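PDB 6K11: Lpg2148(MvcA) from Legionella pneumophila subsp. pneumophila str. Philadelphia 1, which probably acts as a deamidase-related effector that removes ubiquitin from the host ubiquitin-conjugating enzyme UBE2N and so regulates its activity. Local coordinates for residues E97-D102 with L325-K330; T118-R123 with I331-P336. All coordinates share one frame; numbering follows the deposited sequence.

Interaction 1: residues E97-D102 with L325-K330; sequences EALSAD and LRVKFK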
ATOM      1  N   GLU A  97      -4.403  12.645  -9.305  1.00 43.79           N
ATOM      2  CA  GLU A  97      -3.722  13.910  -9.555  1.00 47.05           C
ATOM      3  C   GLU A  97      -2.593  14.130  -8.552  1.00 45.84           C
ATOM      4  O   GLU A  97      -2.742  13.878  -7.353  1.00 43.60           O
ATOM      5  CB  GLU A  97      -4.704  15.084  -9.518  1.00 53.30           C
ATOM      6  CG  GLU A  97      -5.424  15.255 -10.832  1.00 62.85           C
ATOM      7  CD  GLU A  97      -6.486  16.322 -10.755  1.00 71.79           C
ATOM      8  OE1 GLU A  97      -7.654  15.908 -10.536  1.00 73.61           O
ATOM      9  OE2 GLU A  97      -6.175  17.534 -10.913  1.00 76.65           O
ATOM     10  N   ALA A  98      -1.452  14.589  -9.045  1.00 44.37           N
ATOM     11  CA  ALA A  98      -0.380  14.952  -8.132  1.00 46.32           C
ATOM     12  C   ALA A  98      -0.796  16.157  -7.296  1.00 45.26           C
ATOM     13  O   ALA A  98      -1.396  17.109  -7.803  1.00 45.39           O
ATOM     14  CB  ALA A  98       0.908  15.238  -8.911  1.00 44.14           C
ATOM     15  N   LEU A  99      -0.513  16.093  -5.992  1.00 45.41           N
ATOM     16  CA  LEU A  99      -0.705  17.251  -5.132  1.00 46.73           C
ATOM     17  C   LEU A  99       0.276  18.344  -5.542  1.00 49.43           C
ATOM     18  O   LEU A  99       1.478  18.092  -5.671  1.00 47.88           O
ATOM     19  CB  LEU A  99      -0.507  16.870  -3.658  1.00 42.39           C
ATOM     20  CG  LEU A  99      -0.844  17.934  -2.604  1.00 44.59           C
ATOM     21  CD1 LEU A  99      -2.331  18.276  -2.626  1.00 45.92           C
ATOM     22  CD2 LEU A  99      -0.412  17.489  -1.196  1.00 43.32           C
ATOM     23  N   SER A 100      -0.240  19.550  -5.773  1.00 49.22           N
ATOM     24  CA  SER A 100       0.612  20.682  -6.110  1.00 52.66           C
ATOM     25  C   SER A 100       1.605  20.963  -4.977  1.00 57.53           C
ATOM     26  O   SER A 100       1.463  20.485  -3.846  1.00 57.34           O
ATOM     27  CB  SER A 100      -0.235  21.922  -6.391  1.00 53.03           C
ATOM     28  OG  SER A 100      -0.426  22.672  -5.200  1.00 59.36           O
ATOM     29  N   ALA A 101       2.621  21.771  -5.296  1.00 60.56           N
ATOM     30  CA  ALA A 101       3.749  21.934  -4.382  1.00 58.37           C
ATOM     31  C   ALA A 101       3.325  22.534  -3.045  1.00 61.09           C
ATOM     32  O   ALA A 101       3.970  22.271  -2.020  1.00 59.96           O
ATOM     33  CB  ALA A 101       4.833  22.794  -5.031  1.00 62.79           C
ATOM     34  N   ASP A 102       2.258  23.339  -3.031  1.00 56.94           N
ATOM     35  CA  ASP A 102       1.704  23.881  -1.796  1.00 61.05           C
ATOM     36  C   ASP A 102       0.396  23.219  -1.388  1.00 58.58           C
ATOM     37  O   ASP A 102      -0.189  23.610  -0.372  1.00 57.10           O
ATOM     38  CB  ASP A 102       1.469  25.389  -1.943  1.00 67.18           C
ATOM     39  CG  ASP A 102       2.753  26.176  -2.094  1.00 73.63           C
ATOM     40  OD1 ASP A 102       3.718  25.889  -1.346  1.00 73.79           O
ATOM     41  OD2 ASP A 102       2.804  27.074  -2.962  1.00 77.26           O
ATOM     42  N   LEU A 325       9.357  11.148  -1.625  1.00 37.48           N
ATOM     43  CA  LEU A 325       7.966  10.727  -1.649  1.00 37.24           C
ATOM     44  C   LEU A 325       7.161  11.726  -2.460  1.00 42.21           C
ATOM     45  O   LEU A 325       7.538  12.895  -2.594  1.00 40.38           O
ATOM     46  CB  LEU A 325       7.370  10.633  -0.230  1.00 38.20           C
ATOM     47  CG  LEU A 325       8.097   9.784   0.813  1.00 38.76           C
ATOM     48  CD1 LEU A 325       7.480  10.004   2.210  1.00 39.79           C
ATOM     49  CD2 LEU A 325       8.053   8.321   0.425  1.00 36.03           C
ATOM     50  N   ARG A 326       6.033  11.258  -2.989  1.00 39.19           N
ATOM     51  CA  ARG A 326       5.085  12.123  -3.669  1.00 36.86           C
ATOM     52  C   ARG A 326       3.678  11.720  -3.262  1.00 37.14           C
ATOM     53  O   ARG A 326       3.416  10.557  -2.948  1.00 36.89           O
ATOM     54  CB  ARG A 326       5.229  12.060  -5.195  1.00 41.02           C
ATOM     55  CG  ARG A 326       4.885  10.733  -5.794  1.00 43.60           C
ATOM     56  CD  ARG A 326       4.804  10.847  -7.305  1.00 45.80           C
ATOM     57  NE  ARG A 326       4.372   9.595  -7.907  1.00 42.48           N
ATOM     58  CZ  ARG A 326       4.659   9.226  -9.150  1.00 46.25           C
ATOM     59  NH1 ARG A 326       5.372  10.026  -9.935  1.00 44.56           N
ATOM     60  NH2 ARG A 326       4.222   8.063  -9.604  1.00 44.67           N
ATOM     61  N   VAL A 327       2.780  12.698  -3.278  1.00 37.69           N
ATOM     62  CA  VAL A 327       1.402  12.533  -2.832  1.00 37.82           C
ATOM     63  C   VAL A 327       0.491  12.775  -4.025  1.00 40.11           C
ATOM     64  O   VAL A 327       0.629  13.791  -4.717  1.00 40.17           O
ATOM     65  CB  VAL A 327       1.058  13.503  -1.686  1.00 35.63           C
ATOM     66  CG1 VAL A 327      -0.328  13.210  -1.132  1.00 39.97           C
ATOM     67  CG2 VAL A 327       2.123  13.452  -0.584  1.00 39.86           C
ATOM     68  N   LYS A 328      -0.437  11.850  -4.262  1.00 38.48           N
ATOM     69  CA  LYS A 328      -1.456  12.008  -5.289  1.00 38.04           C
ATOM     70  C   LYS A 328      -2.806  11.669  -4.678  1.00 42.36           C
ATOM     71  O   LYS A 328      -2.890  10.953  -3.678  1.00 37.16           O
ATOM     72  CB  LYS A 328      -1.184  11.130  -6.527  1.00 41.23           C
ATOM     73  CG  LYS A 328      -0.871   9.684  -6.227  1.00 45.29           C
ATOM     74  CD  LYS A 328      -0.223   8.945  -7.426  1.00 47.63           C
ATOM     75  CE  LYS A 328      -0.298   7.433  -7.198  1.00 48.05           C
ATOM     76  NZ  LYS A 328       0.602   6.607  -8.037  1.00 45.79           N
ATOM     77  N   PHE A 329      -3.866  12.193  -5.296  1.00 39.16           N
ATOM     78  CA  PHE A 329      -5.193  12.121  -4.710  1.00 39.05           C
ATOM     79  C   PHE A 329      -6.241  12.076  -5.810  1.00 42.09           C
ATOM     80  O   PHE A 329      -6.005  12.480  -6.953  1.00 40.32           O
ATOM     81  CB  PHE A 329      -5.472  13.319  -3.795  1.00 36.52           C
ATOM     82  CG  PHE A 329      -5.643  14.605  -4.548  1.00 42.26           C
ATOM     83  CD1 PHE A 329      -6.899  15.011  -4.989  1.00 45.13           C
ATOM     84  CD2 PHE A 329      -4.544  15.394  -4.853  1.00 45.06           C
ATOM     85  CE1 PHE A 329      -7.060  16.185  -5.705  1.00 45.82           C
ATOM     86  CE2 PHE A 329      -4.695  16.576  -5.567  1.00 47.85           C
ATOM     87  CZ  PHE A 329      -5.959  16.968  -6.000  1.00 50.61           C
ATOM     88  N   LYS A 330      -7.414  11.589  -5.433  1.00 38.93           N
ATOM     89  CA  LYS A 330      -8.597  11.641  -6.271  1.00 39.43           C
ATOM     90  C   LYS A 330      -9.789  11.823  -5.345  1.00 42.41           C
ATOM     91  O   LYS A 330      -9.761  11.396  -4.183  1.00 39.43           O
ATOM     92  CB  LYS A 330      -8.728  10.383  -7.126  1.00 38.51           C
ATOM     93  CG  LYS A 330      -8.877   9.108  -6.328  1.00 42.30           C
ATOM     94  CD  LYS A 330      -9.311   7.981  -7.249  1.00 42.23           C
ATOM     95  CE  LYS A 330      -8.390   6.806  -7.209  1.00 45.39           C
ATOM     96  NZ  LYS A 330      -8.444   6.000  -8.466  1.00 44.70           N
TER
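V327 meets L99 first through its backbone. V327 O accepts a hydrogen bond from L99 N at 2.9 Å, and the N-H points almost straight at it (172°). On the side-chain level L99 CB lies 4.2 Å from V327 CB. L99 has already left the short strand 97-98, yet it still follows strand 325-333. K328 comes next and forms a non-hydrogen-bonded antiparallel pair with A98. K328 CA sits 3.1 Å from E97 O in a CA-H...O contact. The rest of the lysine leads away, and its NZ forms a salt bridge with D127. F329 carries the main contact. F329 N gives a hydrogen bond to E97 O (2.9 Å), and F329 O takes E97 N in a nearly straight bond (176°). CG stands between the backbone N and the carbonyl carbon (chi1 71°). From there the ring reaches back toward residues 97-102. E97 CB lies over one face of the F329 ring, 4.1 Å above the plane and offset toward the rim. L99 CA is at the ring edge, near its plane. L99 CD1 also comes to 4.1 Å from F329 CE2, and the two side chains cross at about a right angle. L106 of helix 104-111 packs on both. E97 OE1 forms a salt bridge with K95 NZ. This is a short edge strand added in antiparallel fashion to the long strand 325-333, at the margin of a five-stranded sheet.

Interaction 2: residues T118-R123 with I331-P336; sequences TNLLIR and ITEINP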
ATOM      1  N   THR A 118     -22.424  19.306   0.643  1.00 53.92           N
ATOM      2  CA  THR A 118     -21.680  18.244  -0.021  1.00 52.74           C
ATOM      3  C   THR A 118     -20.981  17.336   0.988  1.00 48.11           C
ATOM      4  O   THR A 118     -20.603  17.761   2.085  1.00 46.90           O
ATOM      5  CB  THR A 118     -20.658  18.836  -1.006  1.00 54.95           C
ATOM      6  OG1 THR A 118     -20.180  17.804  -1.878  1.00 60.32           O
ATOM      7  CG2 THR A 118     -19.490  19.457  -0.270  1.00 56.10           C
ATOM      8  N   ASN A 119     -20.843  16.066   0.606  1.00 44.93           N
ATOM      9  CA  ASN A 119     -20.080  15.070   1.352  1.00 45.90           C
ATOM     10  C   ASN A 119     -19.002  14.536   0.426  1.00 41.45           C
ATOM     11  O   ASN A 119     -19.315  14.019  -0.652  1.00 44.90           O
ATOM     12  CB  ASN A 119     -20.966  13.925   1.840  1.00 41.79           C
ATOM     13  CG  ASN A 119     -22.078  14.402   2.725  1.00 42.49           C
ATOM     14  OD1 ASN A 119     -21.889  14.625   3.917  1.00 45.12           O
ATOM     15  ND2 ASN A 119     -23.258  14.576   2.139  1.00 47.86           N
ATOM     16  N   LEU A 120     -17.745  14.657   0.843  1.00 40.33           N
ATOM     17  CA  LEU A 120     -16.602  14.397  -0.024  1.00 37.38           C
ATOM     18  C   LEU A 120     -15.769  13.244   0.518  1.00 37.09           C
ATOM     19  O   LEU A 120     -15.520  13.158   1.726  1.00 34.57           O
ATOM     20  CB  LEU A 120     -15.712  15.640  -0.144  1.00 37.74           C
ATOM     21  CG  LEU A 120     -16.350  16.866  -0.801  1.00 42.26           C
ATOM     22  CD1 LEU A 120     -15.481  18.102  -0.604  1.00 44.16           C
ATOM     23  CD2 LEU A 120     -16.581  16.587  -2.274  1.00 43.95           C
ATOM     24  N   LEU A 121     -15.326  12.379  -0.386  1.00 36.01           N
ATOM     25  CA  LEU A 121     -14.379  11.312  -0.079  1.00 38.61           C
ATOM     26  C   LEU A 121     -13.137  11.540  -0.925  1.00 37.01           C
ATOM     27  O   LEU A 121     -13.228  11.656  -2.153  1.00 37.13           O
ATOM     28  CB  LEU A 121     -14.975   9.930  -0.359  1.00 36.19           C
ATOM     29  CG  LEU A 121     -14.009   8.739  -0.233  1.00 38.20           C
ATOM     30  CD1 LEU A 121     -13.567   8.553   1.212  1.00 36.77           C
ATOM     31  CD2 LEU A 121     -14.638   7.453  -0.744  1.00 39.05           C
ATOM     32  N   ILE A 122     -11.987  11.617  -0.271  1.00 35.97           N
ATOM     33  CA  ILE A 122     -10.701  11.762  -0.942  1.00 35.00           C
ATOM     34  C   ILE A 122      -9.891  10.504  -0.676  1.00 36.07           C
ATOM     35  O   ILE A 122      -9.798  10.049   0.470  1.00 33.33           O
ATOM     36  CB  ILE A 122      -9.942  13.006  -0.455  1.00 36.87           C
ATOM     37  CG1 ILE A 122     -10.872  14.221  -0.375  1.00 38.22           C
ATOM     38  CG2 ILE A 122      -8.727  13.264  -1.349  1.00 36.96           C
ATOM     39  CD1 ILE A 122     -10.261  15.365   0.410  1.00 41.54           C
ATOM     40  N   ARG A 123      -9.324   9.934  -1.725  1.00 34.89           N
ATOM     41  CA  ARG A 123      -8.419   8.803  -1.587  1.00 34.95           C
ATOM     42  C   ARG A 123      -7.020   9.274  -1.946  1.00 35.55           C
ATOM     43  O   ARG A 123      -6.834   9.932  -2.976  1.00 34.01           O
ATOM     44  CB  ARG A 123      -8.840   7.627  -2.477  1.00 34.91           C
ATOM     45  CG  ARG A 123      -7.912   6.427  -2.335  1.00 33.22           C
ATOM     46  CD  ARG A 123      -8.447   5.146  -2.973  1.00 35.04           C
ATOM     47  NE  ARG A 123      -7.503   4.031  -2.794  1.00 35.70           N
ATOM     48  CZ  ARG A 123      -7.851   2.744  -2.768  1.00 36.38           C
ATOM     49  NH1 ARG A 123      -9.126   2.389  -2.877  1.00 34.86           N
ATOM     50  NH2 ARG A 123      -6.930   1.809  -2.591  1.00 34.36           N
ATOM     51  N   ILE A 331     -10.828  12.484  -5.846  1.00 40.49           N
ATOM     52  CA  ILE A 331     -11.902  12.944  -4.981  1.00 39.79           C
ATOM     53  C   ILE A 331     -13.247  12.694  -5.649  1.00 44.32           C
ATOM     54  O   ILE A 331     -13.375  12.745  -6.874  1.00 38.57           O
ATOM     55  CB  ILE A 331     -11.695  14.439  -4.621  1.00 40.92           C
ATOM     56  CG1 ILE A 331     -12.771  14.920  -3.651  1.00 42.30           C
ATOM     57  CG2 ILE A 331     -11.624  15.296  -5.887  1.00 48.68           C
ATOM     58  CD1 ILE A 331     -12.505  16.293  -3.059  1.00 42.57           C
ATOM     59  N   THR A 332     -14.255  12.405  -4.827  1.00 43.13           N
ATOM     60  CA  THR A 332     -15.604  12.194  -5.325  1.00 41.60           C
ATOM     61  C   THR A 332     -16.600  12.624  -4.262  1.00 43.32           C
ATOM     62  O   THR A 332     -16.279  12.722  -3.071  1.00 42.31           O
ATOM     63  CB  THR A 332     -15.842  10.728  -5.718  1.00 45.25           C
ATOM     64  OG1 THR A 332     -17.195  10.572  -6.154  1.00 47.36           O
ATOM     65  CG2 THR A 332     -15.598   9.803  -4.512  1.00 42.99           C
ATOM     66  N   GLU A 333     -17.815  12.906  -4.705  1.00 44.27           N
ATOM     67  CA  GLU A 333     -18.873  13.135  -3.737  1.00 42.93           C
ATOM     68  C   GLU A 333     -19.472  11.805  -3.307  1.00 43.23           C
ATOM     69  O   GLU A 333     -19.362  10.791  -4.002  1.00 45.95           O
ATOM     70  CB  GLU A 333     -19.944  14.064  -4.297  1.00 49.88           C
ATOM     71  CG  GLU A 333     -19.337  15.275  -4.972  1.00 54.24           C
ATOM     72  CD  GLU A 333     -20.292  15.996  -5.887  1.00 64.42           C
ATOM     73  OE1 GLU A 333     -19.963  16.156  -7.090  1.00 71.71           O
ATOM     74  OE2 GLU A 333     -21.346  16.433  -5.387  1.00 65.56           O
ATOM     75  N   ILE A 334     -20.094  11.825  -2.133  1.00 42.97           N
ATOM     76  CA  ILE A 334     -20.685  10.656  -1.492  1.00 43.98           C
ATOM     77  C   ILE A 334     -22.178  10.916  -1.348  1.00 44.63           C
ATOM     78  O   ILE A 334     -22.586  12.031  -1.007  1.00 43.29           O
ATOM     79  CB  ILE A 334     -20.032  10.403  -0.109  1.00 46.19           C
ATOM     80  CG1 ILE A 334     -18.738   9.574  -0.212  1.00 44.74           C
ATOM     81  CG2 ILE A 334     -21.010   9.816   0.907  1.00 44.38           C
ATOM     82  CD1 ILE A 334     -18.530   8.869  -1.491  1.00 44.07           C
ATOM     83  N   ASN A 335     -22.992   9.891  -1.595  1.00 40.12           N
ATOM     84  CA  ASN A 335     -24.408   9.951  -1.250  1.00 40.75           C
ATOM     85  C   ASN A 335     -24.609   9.326   0.124  1.00 39.28           C
ATOM     86  O   ASN A 335     -24.535   8.096   0.245  1.00 40.81           O
ATOM     87  CB  ASN A 335     -25.247   9.222  -2.301  1.00 40.15           C
ATOM     88  CG  ASN A 335     -26.732   9.184  -1.948  1.00 42.76           C
ATOM     89  OD1 ASN A 335     -27.168   9.737  -0.933  1.00 46.13           O
ATOM     90  ND2 ASN A 335     -27.515   8.543  -2.796  1.00 49.79           N
ATOM     91  N   PRO A 336     -24.879  10.111   1.171  1.00 39.69           N
ATOM     92  CA  PRO A 336     -24.962   9.526   2.519  1.00 41.78           C
ATOM     93  C   PRO A 336     -26.059   8.499   2.682  1.00 44.07           C
ATOM     94  O   PRO A 336     -25.900   7.579   3.494  1.00 40.04           O
ATOM     95  CB  PRO A 336     -25.211  10.744   3.419  1.00 41.80           C
ATOM     96  CG  PRO A 336     -24.707  11.894   2.656  1.00 45.11           C
ATOM     97  CD  PRO A 336     -24.994  11.580   1.207  1.00 40.32           C
TER
HETATM   98  O   HOH W   1     -23.438  14.615  -0.851  1.00 51.64           O
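L121 and T332 form a hydrogen-bonded pair of an antiparallel beta sheet, where strands 120-129 and 325-333 lie side by side. L121 N donates a hydrogen bond to T332 O at 2.9 Å, and T332 N returns a bond to L121 O. A third bond, I334 N to N119 O (2.8 Å), carries the pairing past E333. On the face with L120, I122 and I331 most contacts are aliphatic; E333 CG also lies beside L120 CD2. I122 and I331 run side by side and point the same way, with I122 CG1 3.8 Å from I331 CD1. I331 CG1, anti to the backbone N (chi1 -177°), lies beside I122 CG1. L120 CD2 approaches I331 CD1 at 4.2 Å. V109 and L110 of helix 104-111 pack against this side. On the other face L121 CB touches I334 CG1 at 3.8 Å. Helix 71-83 lies beyond, with C79 on L121 and L83 on I334. N119 closes the end of the pairing. Its side-chain amide comes up against P336, with N119 CG 3.6 Å from P336 CG, and N119 OD1 accepts Q240 N. N335 is the N-cap of helix 336-351, its OD1 accepting E337 N. One water links the two segments: it accepts from N119 ND2 at 3.0 Å and donates to I334 O at 2.7 Å.

In the fold
Both interactions use strand 325-333, and each pairs it with a different neighbour. Interaction 1 adds the outermost strand 97-98. Interaction 2 joins strand 120-129, further into the same sheet. They meet where K330 O lies 2.9 Å from R123 N, a probable hydrogen bond, and F329 CB packs on I122 CG2. Both are partly buried, but more of the touching residues are buried in interaction 2. Helix 104-111 lies against one face of each. The chemistry differs with position. Interaction 1 rests on one aromatic ring and a brief backbone pairing. Interaction 2 has branched aliphatic contacts on both faces and a water-linked, helix-capping end.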